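Local coordinates for protein scytalidopepsin B (Scytalidium lignicola, PDB 2IFR) that hydrolyses peptide bonds in proteins as a fungal glutamic peptidase, most probably under acidic conditions, at residues Ile83-Ser88 / Phe156-Glu161; Val174-Ala179 / Thr199-Ser204. All coordinates share one frame; numbering follows the deposited sequence.

Interaction 1: Ile83-Ser88 / Phe156-Glu161; sequences ISEGDS and FSPAVE
The carboxylate of Glu85 reaches toward CD of Pro158, OE2 stopping 4.2 Å from it. The other oxygen, OE1, is turned back toward the chain of the turn. CG lies anti to the backbone N (chi1 -165°) and the chain then bends at chi2 -66°, which brings the end of the side chain nearer to 156-161 than its base. The peptide bond before Pro158 is cis, which places Ser157 O and Pro158 CD on the same side of the amide, so OE2 faces both. Its approach to Ser157 O, 4.4 Å, is too long for a hydrogen bond and is only loose packing; Ser157 O takes a hydrogen bond from Ser27 OG. The base from which Glu85 extends is firmer. Ser84 N donates to Asp87 OD2 at 2.9 Å, meeting the carboxylate from above its plane, and Asn107 ND2 binds the same oxygen. Asp87 N closes on Ser84 O at 2.9 Å. Strand 16-29 bridges the two segments through backbone bonds of Val25 to Gly86 and Asp87, and of Ser27 to Ser157. The arrangement is a type II beta turn, with glycine at its third position, bordering the strands of an all-beta, concanavalin-like peptidase fold.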
ATOM      1  N   ILE A  83     -13.130   9.770  -0.957  1.00 42.84           N
ATOM      2  CA  ILE A  83     -12.341   9.689   0.263  1.00 40.07           C
ATOM      3  C   ILE A  83     -12.203  11.013   0.980  1.00 37.41           C
ATOM      4  O   ILE A  83     -11.849  12.056   0.349  1.00 38.30           O
ATOM      5  CB  ILE A  83     -10.965   9.133  -0.072  1.00 40.19           C
ATOM      6  CG1 ILE A  83     -11.156   7.779  -0.740  1.00 40.22           C
ATOM      7  CG2 ILE A  83     -10.107   8.996   1.191  1.00 39.28           C
ATOM      8  CD1 ILE A  83      -9.919   7.176  -1.201  1.00 39.59           C
ATOM      9  N   SER A  84     -12.495  11.002   2.277  1.00 36.05           N
ATOM     10  CA  SER A  84     -12.401  12.200   3.127  1.00 33.72           C
ATOM     11  C   SER A  84     -11.676  11.867   4.446  1.00 32.05           C
ATOM     12  O   SER A  84     -11.678  10.687   4.912  1.00 28.62           O
ATOM     13  CB  SER A  84     -13.803  12.717   3.436  1.00 34.74           C
ATOM     14  OG  SER A  84     -14.527  12.854   2.230  1.00 37.69           O
ATOM     15  N   GLU A  85     -11.095  12.890   5.063  1.00 30.60           N
ATOM     16  CA  GLU A  85     -10.368  12.754   6.307  1.00 30.98           C
ATOM     17  C   GLU A  85     -11.240  12.015   7.303  1.00 29.28           C
ATOM     18  O   GLU A  85     -12.454  12.292   7.420  1.00 29.34           O
ATOM     19  CB  GLU A  85     -10.026  14.155   6.839  1.00 34.93           C
ATOM     20  CG  GLU A  85      -8.975  14.207   7.946  1.00 41.30           C
ATOM     21  CD  GLU A  85      -9.436  13.555   9.237  1.00 46.99           C
ATOM     22  OE1 GLU A  85     -10.570  13.861   9.680  1.00 49.12           O
ATOM     23  OE2 GLU A  85      -8.666  12.740   9.820  1.00 50.17           O
ATOM     24  N   GLY A  86     -10.668  11.063   8.009  1.00 26.07           N
ATOM     25  CA  GLY A  86     -11.441  10.352   8.999  1.00 24.97           C
ATOM     26  C   GLY A  86     -12.185   9.141   8.483  1.00 25.13           C
ATOM     27  O   GLY A  86     -12.687   8.324   9.312  1.00 24.86           O
ATOM     28  N   ASP A  87     -12.302   8.971   7.169  1.00 24.61           N
ATOM     29  CA  ASP A  87     -13.030   7.781   6.682  1.00 25.35           C
ATOM     30  C   ASP A  87     -12.272   6.519   7.036  1.00 26.32           C
ATOM     31  O   ASP A  87     -11.018   6.540   7.270  1.00 25.37           O
ATOM     32  CB  ASP A  87     -13.215   7.823   5.171  1.00 25.93           C
ATOM     33  CG  ASP A  87     -14.199   8.888   4.734  1.00 27.94           C
ATOM     34  OD1 ASP A  87     -14.878   9.471   5.612  1.00 24.48           O
ATOM     35  OD2 ASP A  87     -14.283   9.133   3.513  1.00 25.24           O
ATOM     36  N   SER A  88     -12.993   5.416   7.081  1.00 25.97           N
ATOM     37  CA  SER A  88     -12.405   4.139   7.402  1.00 26.40           C
ATOM     38  C   SER A  88     -12.482   3.317   6.126  1.00 27.34           C
ATOM     39  O   SER A  88     -13.604   3.060   5.587  1.00 28.05           O
ATOM     40  CB  SER A  88     -13.187   3.511   8.542  1.00 25.74           C
ATOM     41  OG  SER A  88     -12.680   2.231   8.824  1.00 31.85           O
ATOM     42  N   PHE A 156       1.300  13.846   8.060  1.00 17.36           N
ATOM     43  CA  PHE A 156      -0.086  13.407   8.209  1.00 18.60           C
ATOM     44  C   PHE A 156      -0.415  13.186   9.656  1.00 18.67           C
ATOM     45  O   PHE A 156       0.493  12.856  10.481  1.00 19.02           O
ATOM     46  CB  PHE A 156      -0.380  12.120   7.395  1.00 17.28           C
ATOM     47  CG  PHE A 156       0.540  10.955   7.706  1.00 18.72           C
ATOM     48  CD1 PHE A 156       0.226  10.049   8.724  1.00 17.39           C
ATOM     49  CD2 PHE A 156       1.689  10.737   6.943  1.00 17.64           C
ATOM     50  CE1 PHE A 156       1.046   8.937   8.976  1.00 17.50           C
ATOM     51  CE2 PHE A 156       2.520   9.634   7.179  1.00 18.76           C
ATOM     52  CZ  PHE A 156       2.200   8.723   8.206  1.00 17.01           C
ATOM     53  N   SER A 157      -1.693  13.295   9.978  1.00 18.96           N
ATOM     54  CA  SER A 157      -2.134  13.139  11.349  1.00 22.15           C
ATOM     55  C   SER A 157      -3.615  12.777  11.351  1.00 21.10           C
ATOM     56  O   SER A 157      -4.384  13.282  10.488  1.00 22.57           O
ATOM     57  CB  SER A 157      -1.935  14.494  12.061  1.00 24.27           C
ATOM     58  OG  SER A 157      -2.471  14.424  13.356  1.00 33.22           O
ATOM     59  N   PRO A 158      -4.057  11.883  12.247  1.00 20.81           N
ATOM     60  CA  PRO A 158      -3.287  11.160  13.263  1.00 20.17           C
ATOM     61  C   PRO A 158      -2.568  10.031  12.528  1.00 20.18           C
ATOM     62  O   PRO A 158      -2.511  10.008  11.242  1.00 19.29           O
ATOM     63  CB  PRO A 158      -4.368  10.614  14.189  1.00 21.98           C
ATOM     64  CG  PRO A 158      -5.484  10.268  13.164  1.00 22.73           C
ATOM     65  CD  PRO A 158      -5.489  11.525  12.307  1.00 19.48           C
ATOM     66  N   ALA A 159      -2.038   9.089  13.291  1.00 20.53           N
ATOM     67  CA  ALA A 159      -1.327   7.950  12.726  1.00 20.31           C
ATOM     68  C   ALA A 159      -2.251   7.144  11.807  1.00 19.81           C
ATOM     69  O   ALA A 159      -3.506   7.075  12.052  1.00 18.73           O
ATOM     70  CB  ALA A 159      -0.820   7.043  13.865  1.00 17.48           C
ATOM     71  N   VAL A 160      -1.684   6.563  10.753  1.00 18.19           N
ATOM     72  CA  VAL A 160      -2.465   5.713   9.876  1.00 18.63           C
ATOM     73  C   VAL A 160      -2.315   4.312  10.436  1.00 20.99           C
ATOM     74  O   VAL A 160      -1.163   3.751  10.538  1.00 18.82           O
ATOM     75  CB  VAL A 160      -1.960   5.724   8.434  1.00 20.27           C
ATOM     76  CG1 VAL A 160      -2.783   4.719   7.599  1.00 20.21           C
ATOM     77  CG2 VAL A 160      -2.132   7.105   7.864  1.00 20.34           C
ATOM     78  N   GLU A 161      -3.442   3.738  10.832  1.00 24.28           N
ATOM     79  CA  GLU A 161      -3.462   2.407  11.417  1.00 24.98           C
ATOM     80  C   GLU A 161      -4.217   1.374  10.601  1.00 24.18           C
ATOM     81  O   GLU A 161      -5.434   1.563  10.272  1.00 22.86           O
ATOM     82  CB  GLU A 161      -4.097   2.483  12.795  1.00 28.42           C
ATOM     83  CG  GLU A 161      -3.399   3.458  13.678  1.00 36.22           C
ATOM     84  CD  GLU A 161      -3.782   3.296  15.131  1.00 42.72           C
ATOM     85  OE1 GLU A 161      -3.228   4.070  15.947  1.00 44.36           O
ATOM     86  OE2 GLU A 161      -4.625   2.403  15.446  1.00 45.84           O
TER

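Interaction 2: Val174-Ala179 / Thr199-Ser204; sequences VSLDDA and TTVSCS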
ATOM      1  N   VAL A 174      -1.896 -16.243   8.769  1.00 45.16           N
ATOM      2  CA  VAL A 174      -0.511 -16.033   9.214  1.00 43.00           C
ATOM      3  C   VAL A 174      -0.457 -14.841  10.166  1.00 41.90           C
ATOM      4  O   VAL A 174      -1.093 -13.769   9.906  1.00 41.79           O
ATOM      5  CB  VAL A 174       0.413 -15.753   8.011  1.00 42.84           C
ATOM      6  CG1 VAL A 174       1.857 -15.565   8.479  1.00 42.68           C
ATOM      7  CG2 VAL A 174       0.315 -16.897   7.010  1.00 43.80           C
ATOM      8  N   SER A 175       0.275 -14.996  11.260  1.00 40.43           N
ATOM      9  CA  SER A 175       0.422 -13.943  12.276  1.00 38.87           C
ATOM     10  C   SER A 175       1.397 -12.867  11.817  1.00 38.28           C
ATOM     11  O   SER A 175       2.308 -13.151  10.974  1.00 38.53           O
ATOM     12  CB  SER A 175       0.937 -14.577  13.564  1.00 39.70           C
ATOM     13  OG  SER A 175       1.644 -13.652  14.362  1.00 39.05           O
ATOM     14  N   LEU A 176       1.231 -11.652  12.334  1.00 37.11           N
ATOM     15  CA  LEU A 176       2.133 -10.514  12.015  1.00 38.38           C
ATOM     16  C   LEU A 176       3.374 -10.552  12.937  1.00 38.61           C
ATOM     17  O   LEU A 176       4.319  -9.714  12.806  1.00 36.99           O
ATOM     18  CB  LEU A 176       1.390  -9.191  12.225  1.00 37.87           C
ATOM     19  CG  LEU A 176       0.873  -8.406  11.007  1.00 39.71           C
ATOM     20  CD1 LEU A 176       0.334  -9.351   9.947  1.00 40.45           C
ATOM     21  CD2 LEU A 176      -0.202  -7.427  11.472  1.00 39.05           C
ATOM     22  N   ASP A 177       3.376 -11.504  13.864  1.00 40.93           N
ATOM     23  CA  ASP A 177       4.475 -11.706  14.854  1.00 42.23           C
ATOM     24  C   ASP A 177       5.871 -11.539  14.298  1.00 40.22           C
ATOM     25  O   ASP A 177       6.699 -10.751  14.847  1.00 41.30           O
ATOM     26  CB  ASP A 177       4.406 -13.117  15.452  1.00 46.41           C
ATOM     27  CG  ASP A 177       3.262 -13.289  16.427  1.00 51.89           C
ATOM     28  OD1 ASP A 177       3.070 -14.433  16.913  1.00 54.52           O
ATOM     29  OD2 ASP A 177       2.555 -12.288  16.705  1.00 55.60           O
ATOM     30  N   ASP A 178       6.168 -12.264  13.232  1.00 38.50           N
ATOM     31  CA  ASP A 178       7.505 -12.218  12.654  1.00 37.43           C
ATOM     32  C   ASP A 178       7.713 -11.295  11.465  1.00 34.48           C
ATOM     33  O   ASP A 178       8.729 -11.458  10.733  1.00 34.79           O
ATOM     34  CB  ASP A 178       7.948 -13.636  12.276  1.00 41.11           C
ATOM     35  CG  ASP A 178       9.463 -13.762  12.171  1.00 45.75           C
ATOM     36  OD1 ASP A 178      10.157 -13.319  13.118  1.00 47.62           O
ATOM     37  OD2 ASP A 178       9.959 -14.295  11.147  1.00 48.13           O
ATOM     38  N   ALA A 179       6.814 -10.340  11.233  1.00 31.21           N
ATOM     39  CA  ALA A 179       6.999  -9.411  10.081  1.00 29.41           C
ATOM     40  C   ALA A 179       8.234  -8.520  10.244  1.00 27.65           C
ATOM     41  O   ALA A 179       8.593  -8.123  11.403  1.00 26.45           O
ATOM     42  CB  ALA A 179       5.754  -8.525   9.906  1.00 27.74           C
ATOM     43  N   THR A 199      -3.075  -7.460  15.712  1.00 25.11           N
ATOM     44  CA  THR A 199      -3.496  -7.515  14.293  1.00 25.50           C
ATOM     45  C   THR A 199      -3.497  -6.074  13.772  1.00 25.22           C
ATOM     46  O   THR A 199      -4.219  -5.733  12.770  1.00 26.15           O
ATOM     47  CB  THR A 199      -4.927  -8.149  14.143  1.00 24.77           C
ATOM     48  OG1 THR A 199      -5.842  -7.472  15.013  1.00 27.77           O
ATOM     49  CG2 THR A 199      -4.909  -9.641  14.541  1.00 26.12           C
ATOM     50  N   THR A 200      -2.683  -5.223  14.401  1.00 22.55           N
ATOM     51  CA  THR A 200      -2.621  -3.797  14.022  1.00 20.32           C
ATOM     52  C   THR A 200      -1.222  -3.357  13.588  1.00 21.15           C
ATOM     53  O   THR A 200      -0.201  -3.706  14.255  1.00 20.31           O
ATOM     54  CB  THR A 200      -3.067  -2.901  15.214  1.00 20.01           C
ATOM     55  OG1 THR A 200      -4.374  -3.284  15.642  0.50 10.35           O
ATOM     56  CG2 THR A 200      -3.088  -1.410  14.817  0.50 12.13           C
ATOM     57  N   VAL A 201      -1.134  -2.637  12.473  1.00 21.47           N
ATOM     58  CA  VAL A 201       0.146  -2.066  11.999  1.00 19.57           C
ATOM     59  C   VAL A 201      -0.156  -0.565  12.102  1.00 22.55           C
ATOM     60  O   VAL A 201      -1.073  -0.014  11.386  1.00 23.38           O
ATOM     61  CB  VAL A 201       0.489  -2.447  10.543  1.00 19.44           C
ATOM     62  CG1 VAL A 201       1.780  -1.722  10.095  1.00 20.73           C
ATOM     63  CG2 VAL A 201       0.718  -3.962  10.445  1.00 18.54           C
ATOM     64  N   SER A 202       0.558   0.121  12.981  1.00 22.63           N
ATOM     65  CA  SER A 202       0.302   1.539  13.216  1.00 23.68           C
ATOM     66  C   SER A 202       1.487   2.386  12.779  1.00 23.88           C
ATOM     67  O   SER A 202       2.663   2.153  13.227  1.00 22.34           O
ATOM     68  CB  SER A 202       0.002   1.741  14.699  1.00 24.66           C
ATOM     69  OG  SER A 202      -0.206   3.122  14.968  1.00 32.59           O
ATOM     70  N   CYS A 203       1.229   3.368  11.925  1.00 22.00           N
ATOM     71  CA  CYS A 203       2.308   4.178  11.413  1.00 21.10           C
ATOM     72  C   CYS A 203       2.120   5.656  11.700  1.00 20.54           C
ATOM     73  O   CYS A 203       1.190   6.302  11.129  1.00 21.20           O
ATOM     74  CB  CYS A 203       2.417   3.993   9.908  1.00 21.27           C
ATOM     75  SG  CYS A 203       3.022   2.398   9.261  1.00 25.11           S
ATOM     76  N   SER A 204       2.988   6.216  12.538  1.00 17.81           N
ATOM     77  CA  SER A 204       2.918   7.635  12.854  1.00 16.15           C
ATOM     78  C   SER A 204       3.866   8.423  11.969  1.00 15.63           C
ATOM     79  O   SER A 204       4.999   7.942  11.641  1.00 17.26           O
ATOM     80  CB  SER A 204       3.344   7.894  14.303  1.00 16.26           C
ATOM     81  OG  SER A 204       2.370   7.419  15.206  1.00 18.63           O
TER
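Leu176 and the peptide group joining Thr199 to Thr200 meet face-on: methyl CD2 stands above the amide plane, almost straight over Thr199 C at 4.2 Å. The amide is the flat group of this contact, and on the side facing the turn it offers its face to a branched aliphatic side chain. The backbone of Thr199 is also hydrogen-bonded to Cys165 of strand 155-169. The whole is a piece of the beta-sandwich built by this family, in which a turn between two strands lays an apolar residue against the start of another strand. The same methyl, Leu176 CD2, comes closest to Val201 CG2, at 3.7 Å, and the two side chains cross at about a right angle. Val201 holds CG1 anti to its backbone nitrogen (chi1 176°); CG2 is thereby set beside that nitrogen, next to the incoming leucine. The first torsion of Leu176, -103°, lies away from the usual staggered values, perhaps reflecting the packing around it. Leu11, Phe133 and Cys165 also touch Leu176, while Ala9, Phe133 and Phe162 touch Val201, making Phe133 common ground for both in the apolar interior. Thr199 and Thr200, by contrast, direct their CB atoms away from the turn. Leu176 is also the first residue of a type I beta turn that ends at Ala179, closed by Ala179 N donating to Leu176 O at 3.0 Å.

Read from the N terminus, the chain passes through 83-88, which leads into strand 88-95, and interaction 1 closes a long loop of 67 residues when it reaches 156-161. Interaction 2 opens only afterwards, at 174-179, and closes a shorter loop of 19 residues at 199-204. The two therefore follow in series, neither nested nor crossed. Their centres lie about 18 Å apart, yet strands 155-169 and 200-205 are antiparallel neighbours, and a probable hydrogen bond of 2.8 Å from Cys203 N to Val160 O links them directly. Interaction 1 borders this pair on the side of strand 16-29, and interaction 2 sets the loop between strands 172-174 and 180-186 against the start of strand 200-205.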